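PDB 6PB3: rhizobiales Sp. Pch2 from Marine metagenome, which probably acts as a hexameric Trip13-like AAA+ ATPase that remodels HORMA domain proteins and so regulates cGAS-like enzymes in bacteriophage immunity. Local coordinates for residues Ile104-Pro110 with Arg150-Leu156; Phe223-Asn227 with Tyr264-Phe268; Arg25-Leu29 with Glu89-Ile94. All blocks are in the same frame, centred on the assembly; numbering follows the deposited sequence.

Contact 1: Ile104-Pro110 with Arg150-Leu156; sequences IRITLLP and RGAVILL
Ile154 is wedged between two side chains of the neighbouring strand, its CD1 3.7 Å from CG2 of Ile106 and its CG2 equally close to CD1 of Leu108. Ile106 CG2 stands anti to its backbone N (chi1 -62° for CG1), which turns this methyl toward the Ile154 branch. Leu108 CD1 also reaches CB of Leu156, and Ile200 of strand 197-203 closes over Ile154 and Leu156, so the middle of this face, from Ile106 to Leu156, is closely packed. Strands 105-110 and 151-156 run parallel at an axis distance of 4.7 Å, neighbours in the central sheet of an AAA+ ATPase core, with strand 15-17 on the far side of the first and strand 197-203 beyond the second. Five backbone hydrogen bonds join them, the straightest from Leu109 N to Ile154 O at 2.7 Å with 178° at the hydrogen; the bond from Ala152 N to Arg105 O, at the start of the strands, is more bent at 148°. On the other face Leu109 CD1 meets Val153 CG1 at 3.7 Å, and Leu155 CD1 folds back to 3.4 Å from Leu109 O, all beneath helix 124-141. The same face thins out toward the N-terminal ends: Thr107 is partly exposed and the guanidinium of Arg105 leads away from the second strand. Just before that strand, the exposed side chain of Arg150 points away and is poorly ordered.

Contact 2: Phe223-Asn227 with Tyr264-Phe268; sequences FDRPN and YGFTF
Arg225 carries CG anti to its carbonyl carbon (chi1 -62°) and runs extended from CG to NE, a shape that lays the side chain along Gly265-Thr267 and delivers NH1 to Gly265 O. Thr267 CG2, likewise anti to its own carbonyl carbon, comes to lie over one face of the guanidinium, 3.5 Å from Arg225 NH1. Tyr264 CB lies over the opposite face, while Gly265 O sits at the edge, in the guanidinium plane. The NH1 to Gly265 O hydrogen bond is 2.9 Å long and approaches almost straight down the C=O direction; NH1 also donates to Thr304 O near the C-terminal end of the modelled chain, so two carbonyls help fix the rotation of the group. Both segments are irregular and each leads into a helix: Asn227 is the N-cap of helix 228-239, and Thr267 that of helix 268-283, its OG1 taking the N-H of Asp270. The contact thus joins the exit of the last core strand, 219-223, to the helical bundle that follows it, as in other AAA+ proteins. Pro226 lies against Phe268 in a CH-pi contact, CB 3.9 Å from the ring centroid and over the face, offset toward the rim. Beside it, Pro226 CD is 3.2 Å from Phe266 O. Two waters fill in the polar backbone: one accepts from Phe268 N at 2.9 Å and donates weakly to Asp224 O, and the other donates to both Pro226 O and Phe266 O, at 2.7 Å each.

Contact 3: Arg25-Leu29 with Glu89-Ile94; sequences RLNNL and ELAETI
Helix 87-93, which begins within a P-loop-like (Walker A) sequence, is met here by the C-terminal turn of helix 20-28 through a salt-bridge network of Arg25, Glu89 and Glu92. Arg25 NH1 lies 2.7 Å from Glu89 OE1, which it meets from above the carboxylate plane, although the oxygen lies in the guanidinium plane; the two planes are 54° apart. A weaker, straighter bond of 3.3 Å links the same NH1 to Glu92 OE1, again at the guanidinium edge. Glu89 reaches back through a bend at chi2 (85°), whereas Glu92 extends fully beyond CG. One nitrogen therefore serves two acidic groups a helical turn apart, and its positive charge probably offsets their mutual repulsion. Thr93 CG2 sits centrally over one face of the guanidinium, 3.7 Å from Arg25 CZ. The hydroxyl of Thr93 is turned the other way and donates to Glu89 O, one turn back, at 2.8 Å, with Leu26 CG resting against OG1. Below the charged layer the contact is apolar: Leu26 CD2 touches Leu90 CD1 at 3.7 Å and also Ile94 CD1, while Leu29 CD1 packs on Leu90 CA and its CD2 on Glu89 CG at 3.7 Å. Helix 33-47 backs this layer, its Leu39 touching both Leu90 and Ile94, and its Lys36 NZ bonding to Leu26 O and Leu29 O; Ala91 is turned to the central sheet, against Leu156 of strand 151-157 and Ile200 and Cys202 of strand 197-203.

From the N terminus, contact 3 comes first: it brings helix 20-28 back against helix 87-93, closing a loop of 59 residues that includes helices 33-47 and 49-59 and strand 76-81. Contact 1 then opens and closes across helix 124-141, and contact 2 follows, spanning helices 228-239 and 246-255. The three are in series, neither nested nor crossed. Contact 3 is the middle piece: Leu156 and Leu108 of contact 1 pack on Glu92, and Phe223 of contact 2 on Leu90. Contacts 1 and 2, with centres about 31 Å apart on opposite sides of the chain's centre, do not touch. Together they link the sheet, the N-terminal helices and the C-terminal helical part.

Contact 1: Ile104-Pro110 with Arg150-Leu156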
loop_
_atom_site.group_PDB
_atom_site.type_symbol
_atom_site.label_atom_id
_atom_site.label_comp_id
_atom_site.label_asym_id
_atom_site.label_seq_id
_atom_site.Cartn_x
_atom_site.Cartn_y
_atom_site.Cartn_z
ATOM N N ILE A 104 -27.471 7.532 41.192
ATOM C CA ILE A 104 -28.560 7.786 40.258
ATOM C C ILE A 104 -28.937 6.500 39.536
ATOM O O ILE A 104 -28.148 5.562 39.419
ATOM C CB ILE A 104 -28.218 8.869 39.213
ATOM C CG1 ILE A 104 -26.913 8.520 38.520
ATOM C CG2 ILE A 104 -28.150 10.252 39.864
ATOM C CD1 ILE A 104 -26.498 9.527 37.492
ATOM N N ARG A 105 -30.165 6.485 39.029
ATOM C CA ARG A 105 -30.646 5.417 38.168
ATOM C C ARG A 105 -30.365 5.790 36.718
ATOM O O ARG A 105 -30.576 6.937 36.320
ATOM C CB ARG A 105 -32.135 5.184 38.430
ATOM C CG ARG A 105 -32.359 4.653 39.874
ATOM C CD ARG A 105 -33.703 5.038 40.479
ATOM N NE ARG A 105 -34.819 4.339 39.852
ATOM C CZ ARG A 105 -35.326 3.192 40.291
ATOM N NH1 ARG A 105 -34.816 2.607 41.366
ATOM N NH2 ARG A 105 -36.346 2.630 39.655
ATOM N N ILE A 106 -29.854 4.833 35.943
ATOM C CA ILE A 106 -29.308 5.107 34.621
ATOM C C ILE A 106 -29.944 4.173 33.602
ATOM O O ILE A 106 -29.988 2.957 33.809
ATOM C CB ILE A 106 -27.782 4.941 34.596
ATOM C CG1 ILE A 106 -27.120 5.939 35.535
ATOM C CG2 ILE A 106 -27.244 5.100 33.165
ATOM C CD1 ILE A 106 -25.618 5.917 35.407
ATOM N N THR A 107 -30.415 4.743 32.498
ATOM C CA THR A 107 -30.976 3.988 31.389
ATOM C C THR A 107 -29.953 3.952 30.261
ATOM O O THR A 107 -29.508 5.006 29.787
ATOM C CB THR A 107 -32.276 4.629 30.903
ATOM O OG1 THR A 107 -33.237 4.648 31.968
ATOM C CG2 THR A 107 -32.833 3.853 29.731
ATOM N N LEU A 108 -29.584 2.754 29.828
ATOM C CA LEU A 108 -28.662 2.589 28.710
ATOM C C LEU A 108 -29.445 2.278 27.443
ATOM O O LEU A 108 -30.258 1.347 27.421
ATOM C CB LEU A 108 -27.654 1.481 28.993
ATOM C CG LEU A 108 -26.680 1.146 27.870
ATOM C CD1 LEU A 108 -25.464 2.075 27.910
ATOM C CD2 LEU A 108 -26.264 -0.309 27.979
ATOM N N LEU A 109 -29.201 3.062 26.395
ATOM C CA LEU A 109 -29.820 2.838 25.094
ATOM C C LEU A 109 -28.748 2.368 24.125
ATOM O O LEU A 109 -27.952 3.184 23.635
ATOM C CB LEU A 109 -30.492 4.112 24.569
ATOM C CG LEU A 109 -31.545 4.703 25.512
ATOM C CD1 LEU A 109 -31.993 6.055 25.008
ATOM C CD2 LEU A 109 -32.737 3.765 25.682
ATOM N N PRO A 110 -28.682 1.075 23.813
ATOM C CA PRO A 110 -27.700 0.603 22.826
ATOM C C PRO A 110 -28.237 0.797 21.416
ATOM O O PRO A 110 -29.362 0.399 21.099
ATOM C CB PRO A 110 -27.540 -0.881 23.162
ATOM C CG PRO A 110 -28.902 -1.263 23.678
ATOM C CD PRO A 110 -29.472 -0.033 24.382
ATOM N N ARG A 150 -32.029 13.483 38.668
ATOM C CA ARG A 150 -32.525 12.258 39.292
ATOM C C ARG A 150 -31.944 11.018 38.625
ATOM O O ARG A 150 -31.605 10.039 39.302
ATOM C CB ARG A 150 -34.051 12.211 39.222
ATOM C CG ARG A 150 -34.770 13.108 40.218
ATOM C CD ARG A 150 -36.273 12.990 40.053
ATOM N NE ARG A 150 -36.996 13.518 41.205
ATOM C CZ ARG A 150 -38.312 13.717 41.248
ATOM N NH1 ARG A 150 -39.059 13.429 40.192
ATOM N NH2 ARG A 150 -38.878 14.203 42.347
ATOM N N GLY A 151 -31.862 11.021 37.297
ATOM C CA GLY A 151 -31.336 9.891 36.567
ATOM C C GLY A 151 -30.530 10.383 35.387
ATOM O O GLY A 151 -30.337 11.585 35.201
ATOM N N ALA A 152 -30.057 9.440 34.580
ATOM C CA ALA A 152 -29.313 9.794 33.382
ATOM C C ALA A 152 -29.554 8.760 32.301
ATOM O O ALA A 152 -30.068 7.668 32.560
ATOM C CB ALA A 152 -27.814 9.921 33.655
ATOM N N VAL A 153 -29.159 9.130 31.083
ATOM C CA VAL A 153 -29.355 8.333 29.880
ATOM C C VAL A 153 -28.022 8.200 29.160
ATOM O O VAL A 153 -27.424 9.210 28.776
ATOM C CB VAL A 153 -30.380 8.970 28.932
ATOM C CG1 VAL A 153 -30.524 8.101 27.675
ATOM C CG2 VAL A 153 -31.713 9.167 29.631
ATOM N N ILE A 154 -27.583 6.967 28.926
ATOM C CA ILE A 154 -26.366 6.720 28.163
ATOM C C ILE A 154 -26.762 6.139 26.818
ATOM O O ILE A 154 -27.481 5.133 26.749
ATOM C CB ILE A 154 -25.403 5.774 28.888
ATOM C CG1 ILE A 154 -24.979 6.377 30.227
ATOM C CG2 ILE A 154 -24.181 5.529 27.998
ATOM C CD1 ILE A 154 -24.146 5.427 31.078
ATOM N N LEU A 155 -26.306 6.773 25.751
ATOM C CA LEU A 155 -26.466 6.231 24.416
ATOM C C LEU A 155 -25.166 5.514 24.055
ATOM O O LEU A 155 -24.081 6.093 24.170
ATOM C CB LEU A 155 -26.801 7.350 23.431
ATOM C CG LEU A 155 -27.046 6.969 21.975
ATOM C CD1 LEU A 155 -28.288 6.097 21.826
ATOM C CD2 LEU A 155 -27.184 8.239 21.148
ATOM N N LEU A 156 -25.267 4.255 23.650
ATOM C CA LEU A 156 -24.100 3.463 23.277
ATOM C C LEU A 156 -24.125 3.171 21.782
ATOM O O LEU A 156 -25.142 2.702 21.257
ATOM C CB LEU A 156 -24.060 2.158 24.085
ATOM C CG LEU A 156 -22.954 1.137 23.800
ATOM C CD1 LEU A 156 -21.575 1.777 23.600
ATOM C CD2 LEU A 156 -22.905 0.095 24.938
#

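Contact 2: Phe223-Asn227 with Tyr264-Phe268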
loop_
_atom_site.group_PDB
_atom_site.type_symbol
_atom_site.label_atom_id
_atom_site.label_comp_id
_atom_site.label_asym_id
_atom_site.label_seq_id
_atom_site.Cartn_x
_atom_site.Cartn_y
_atom_site.Cartn_z
ATOM N N PHE A 223 -7.202 1.573 24.609
ATOM C CA PHE A 223 -7.010 0.173 24.960
ATOM C C PHE A 223 -5.916 -0.344 24.034
ATOM O O PHE A 223 -6.173 -0.832 22.929
ATOM C CB PHE A 223 -8.306 -0.633 24.810
ATOM C CG PHE A 223 -9.434 -0.130 25.669
ATOM C CD1 PHE A 223 -10.032 1.088 25.404
ATOM C CD2 PHE A 223 -9.887 -0.872 26.751
ATOM C CE1 PHE A 223 -11.057 1.568 26.209
ATOM C CE2 PHE A 223 -10.920 -0.401 27.557
ATOM C CZ PHE A 223 -11.511 0.810 27.280
ATOM N N ASP A 224 -4.688 -0.220 24.473
ATOM C CA ASP A 224 -3.587 -0.815 23.754
ATOM C C ASP A 224 -3.006 -1.914 24.621
ATOM O O ASP A 224 -3.619 -2.342 25.611
ATOM C CB ASP A 224 -2.552 0.239 23.352
ATOM C CG ASP A 224 -2.391 1.326 24.387
ATOM O OD1 ASP A 224 -2.183 0.988 25.567
ATOM O OD2 ASP A 224 -2.457 2.520 24.012
ATOM N N ARG A 225 -1.829 -2.382 24.237
ATOM C CA ARG A 225 -1.285 -3.602 24.806
ATOM C C ARG A 225 -1.011 -3.402 26.295
ATOM O O ARG A 225 -0.435 -2.380 26.681
ATOM C CB ARG A 225 -0.028 -3.989 24.027
ATOM C CG ARG A 225 -0.368 -4.262 22.550
ATOM C CD ARG A 225 0.776 -4.774 21.671
ATOM N NE ARG A 225 0.315 -4.898 20.285
ATOM C CZ ARG A 225 0.223 -6.037 19.601
ATOM N NH1 ARG A 225 0.596 -7.188 20.145
ATOM N NH2 ARG A 225 -0.230 -6.023 18.353
ATOM N N PRO A 226 -1.445 -4.318 27.159
ATOM C CA PRO A 226 -1.282 -4.104 28.600
ATOM C C PRO A 226 0.181 -3.991 28.979
ATOM O O PRO A 226 1.038 -4.718 28.462
ATOM C CB PRO A 226 -1.931 -5.353 29.219
ATOM C CG PRO A 226 -1.917 -6.357 28.145
ATOM C CD PRO A 226 -2.136 -5.578 26.878
ATOM N N ASN A 227 0.461 -3.055 29.884
ATOM C CA ASN A 227 1.804 -2.893 30.411
ATOM C C ASN A 227 2.038 -3.931 31.506
ATOM O O ASN A 227 1.163 -4.748 31.818
ATOM C CB ASN A 227 2.015 -1.463 30.911
ATOM C CG ASN A 227 1.053 -1.076 32.033
ATOM O OD1 ASN A 227 0.648 -1.906 32.846
ATOM N ND2 ASN A 227 0.680 0.191 32.067
ATOM N N TYR A 264 6.946 -6.069 20.682
ATOM C CA TYR A 264 5.608 -5.790 21.183
ATOM C C TYR A 264 5.157 -6.945 22.070
ATOM O O TYR A 264 5.556 -8.093 21.869
ATOM C CB TYR A 264 4.616 -5.580 20.026
ATOM C CG TYR A 264 4.704 -6.647 18.955
ATOM C CD1 TYR A 264 4.059 -7.869 19.114
ATOM C CD2 TYR A 264 5.429 -6.438 17.783
ATOM C CE1 TYR A 264 4.134 -8.849 18.146
ATOM C CE2 TYR A 264 5.509 -7.420 16.806
ATOM C CZ TYR A 264 4.858 -8.624 16.997
ATOM O OH TYR A 264 4.924 -9.609 16.038
ATOM N N GLY A 265 4.332 -6.642 23.066
ATOM C CA GLY A 265 3.853 -7.644 23.997
ATOM C C GLY A 265 2.486 -8.196 23.621
ATOM O O GLY A 265 1.931 -7.903 22.562
ATOM N N PHE A 266 1.943 -9.028 24.515
ATOM C CA PHE A 266 0.596 -9.554 24.319
ATOM C C PHE A 266 -0.436 -8.426 24.335
ATOM O O PHE A 266 -0.304 -7.439 25.064
ATOM C CB PHE A 266 0.234 -10.561 25.418
ATOM C CG PHE A 266 0.810 -11.940 25.230
ATOM C CD1 PHE A 266 2.091 -12.119 24.765
ATOM C CD2 PHE A 266 0.060 -13.060 25.562
ATOM C CE1 PHE A 266 2.624 -13.402 24.618
ATOM C CE2 PHE A 266 0.575 -14.329 25.420
ATOM C CZ PHE A 266 1.861 -14.505 24.940
ATOM N N THR A 267 -1.482 -8.585 23.529
ATOM C CA THR A 267 -2.675 -7.778 23.699
ATOM C C THR A 267 -3.487 -8.308 24.880
ATOM O O THR A 267 -3.163 -9.339 25.477
ATOM C CB THR A 267 -3.531 -7.786 22.429
ATOM O OG1 THR A 267 -4.062 -9.097 22.203
ATOM C CG2 THR A 267 -2.706 -7.385 21.191
ATOM N N PHE A 268 -4.542 -7.564 25.232
ATOM C CA PHE A 268 -5.504 -8.047 26.220
ATOM C C PHE A 268 -6.185 -9.314 25.722
ATOM O O PHE A 268 -6.417 -10.255 26.491
ATOM C CB PHE A 268 -6.557 -6.960 26.517
ATOM C CG PHE A 268 -6.100 -5.878 27.499
ATOM C CD1 PHE A 268 -5.937 -6.166 28.848
ATOM C CD2 PHE A 268 -5.879 -4.580 27.065
ATOM C CE1 PHE A 268 -5.545 -5.168 29.753
ATOM C CE2 PHE A 268 -5.489 -3.562 27.972
ATOM C CZ PHE A 268 -5.316 -3.871 29.315
HETATM O O HOH W 1 -4.544 -4.967 23.963
HETATM O O HOH W 2 1.783 -6.343 26.383
#

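Contact 3: Arg25-Leu29 with Glu89-Ile94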
loop_
_atom_site.group_PDB
_atom_site.type_symbol
_atom_site.label_atom_id
_atom_site.label_comp_id
_atom_site.label_asym_id
_atom_site.label_seq_id
_atom_site.Cartn_x
_atom_site.Cartn_y
_atom_site.Cartn_z
ATOM N N ARG A 25 -20.244 -8.759 35.589
ATOM C CA ARG A 25 -19.452 -8.618 34.371
ATOM C C ARG A 25 -18.343 -7.582 34.540
ATOM O O ARG A 25 -17.200 -7.825 34.143
ATOM C CB ARG A 25 -20.360 -8.270 33.184
ATOM C CG ARG A 25 -21.439 -9.367 32.832
ATOM C CD ARG A 25 -21.822 -9.309 31.329
ATOM N NE ARG A 25 -23.031 -8.547 31.021
ATOM C CZ ARG A 25 -23.186 -7.760 29.958
ATOM N NH1 ARG A 25 -22.199 -7.587 29.090
ATOM N NH2 ARG A 25 -24.333 -7.124 29.767
ATOM N N LEU A 26 -18.651 -6.422 35.131
ATOM C CA LEU A 26 -17.603 -5.435 35.392
ATOM C C LEU A 26 -16.473 -6.045 36.204
ATOM O O LEU A 26 -15.295 -5.862 35.877
ATOM C CB LEU A 26 -18.170 -4.222 36.134
ATOM C CG LEU A 26 -18.527 -2.916 35.452
ATOM C CD1 LEU A 26 -18.955 -1.978 36.556
ATOM C CD2 LEU A 26 -17.359 -2.314 34.645
ATOM N N ASN A 27 -16.821 -6.752 37.289
ATOM C CA ASN A 27 -15.825 -7.358 38.166
ATOM C C ASN A 27 -14.958 -8.350 37.406
ATOM O O ASN A 27 -13.768 -8.510 37.702
ATOM C CB ASN A 27 -16.513 -8.076 39.331
ATOM C CG ASN A 27 -17.150 -7.135 40.308
ATOM O OD1 ASN A 27 -17.282 -5.943 40.043
ATOM N ND2 ASN A 27 -17.558 -7.668 41.460
ATOM N N ASN A 28 -15.554 -9.061 36.450
ATOM C CA ASN A 28 -14.806 -10.066 35.705
ATOM C C ASN A 28 -13.811 -9.429 34.728
ATOM O O ASN A 28 -12.888 -10.112 34.264
ATOM C CB ASN A 28 -15.783 -11.011 34.985
ATOM C CG ASN A 28 -16.523 -11.976 35.948
ATOM O OD1 ASN A 28 -16.259 -12.025 37.152
ATOM N ND2 ASN A 28 -17.464 -12.734 35.402
ATOM N N LEU A 29 -13.951 -8.135 34.430
ATOM C CA LEU A 29 -12.952 -7.440 33.623
ATOM C C LEU A 29 -11.720 -7.141 34.466
ATOM O O LEU A 29 -11.788 -6.346 35.409
ATOM C CB LEU A 29 -13.514 -6.140 33.057
ATOM C CG LEU A 29 -14.735 -6.261 32.153
ATOM C CD1 LEU A 29 -15.083 -4.889 31.569
ATOM C CD2 LEU A 29 -14.466 -7.247 31.038
ATOM N N GLU A 89 -17.717 -4.768 26.310
ATOM C CA GLU A 89 -18.189 -5.294 27.580
ATOM C C GLU A 89 -18.075 -4.238 28.669
ATOM O O GLU A 89 -18.951 -4.129 29.534
ATOM C CB GLU A 89 -17.405 -6.556 27.942
ATOM C CG GLU A 89 -17.775 -7.161 29.283
ATOM C CD GLU A 89 -18.973 -8.083 29.202
ATOM O OE1 GLU A 89 -19.702 -8.037 28.185
ATOM O OE2 GLU A 89 -19.178 -8.858 30.162
ATOM N N LEU A 90 -17.021 -3.423 28.621
ATOM C CA LEU A 90 -16.917 -2.320 29.575
ATOM C C LEU A 90 -18.019 -1.290 29.347
ATOM O O LEU A 90 -18.682 -0.854 30.295
ATOM C CB LEU A 90 -15.536 -1.672 29.470
ATOM C CG LEU A 90 -15.296 -0.490 30.405
ATOM C CD1 LEU A 90 -15.364 -0.955 31.873
ATOM C CD2 LEU A 90 -13.964 0.151 30.118
ATOM N N ALA A 91 -18.251 -0.906 28.090
ATOM C CA ALA A 91 -19.253 0.117 27.823
ATOM C C ALA A 91 -20.651 -0.354 28.197
ATOM O O ALA A 91 -21.490 0.464 28.588
ATOM C CB ALA A 91 -19.201 0.530 26.348
ATOM N N GLU A 92 -20.928 -1.652 28.058
ATOM C CA GLU A 92 -22.254 -2.182 28.352
ATOM C C GLU A 92 -22.506 -2.372 29.833
ATOM O O GLU A 92 -23.655 -2.606 30.218
ATOM C CB GLU A 92 -22.461 -3.526 27.658
ATOM C CG GLU A 92 -22.580 -3.448 26.143
ATOM C CD GLU A 92 -22.779 -4.830 25.543
ATOM O OE1 GLU A 92 -22.557 -5.823 26.269
ATOM O OE2 GLU A 92 -23.155 -4.929 24.354
ATOM N N THR A 93 -21.477 -2.312 30.671
ATOM C CA THR A 93 -21.672 -2.551 32.094
ATOM C C THR A 93 -21.274 -1.385 32.987
ATOM O O THR A 93 -21.704 -1.352 34.147
ATOM C CB THR A 93 -20.896 -3.801 32.534
ATOM O OG1 THR A 93 -19.504 -3.642 32.223
ATOM C CG2 THR A 93 -21.439 -5.022 31.817
ATOM N N ILE A 94 -20.495 -0.426 32.476
ATOM C CA ILE A 94 -19.931 0.648 33.288
ATOM C C ILE A 94 -21.005 1.505 33.940
ATOM O O ILE A 94 -20.735 2.171 34.948
ATOM C CB ILE A 94 -18.988 1.509 32.416
ATOM C CG1 ILE A 94 -18.058 2.360 33.277
ATOM C CG2 ILE A 94 -19.783 2.374 31.431
ATOM C CD1 ILE A 94 -17.272 1.536 34.288
#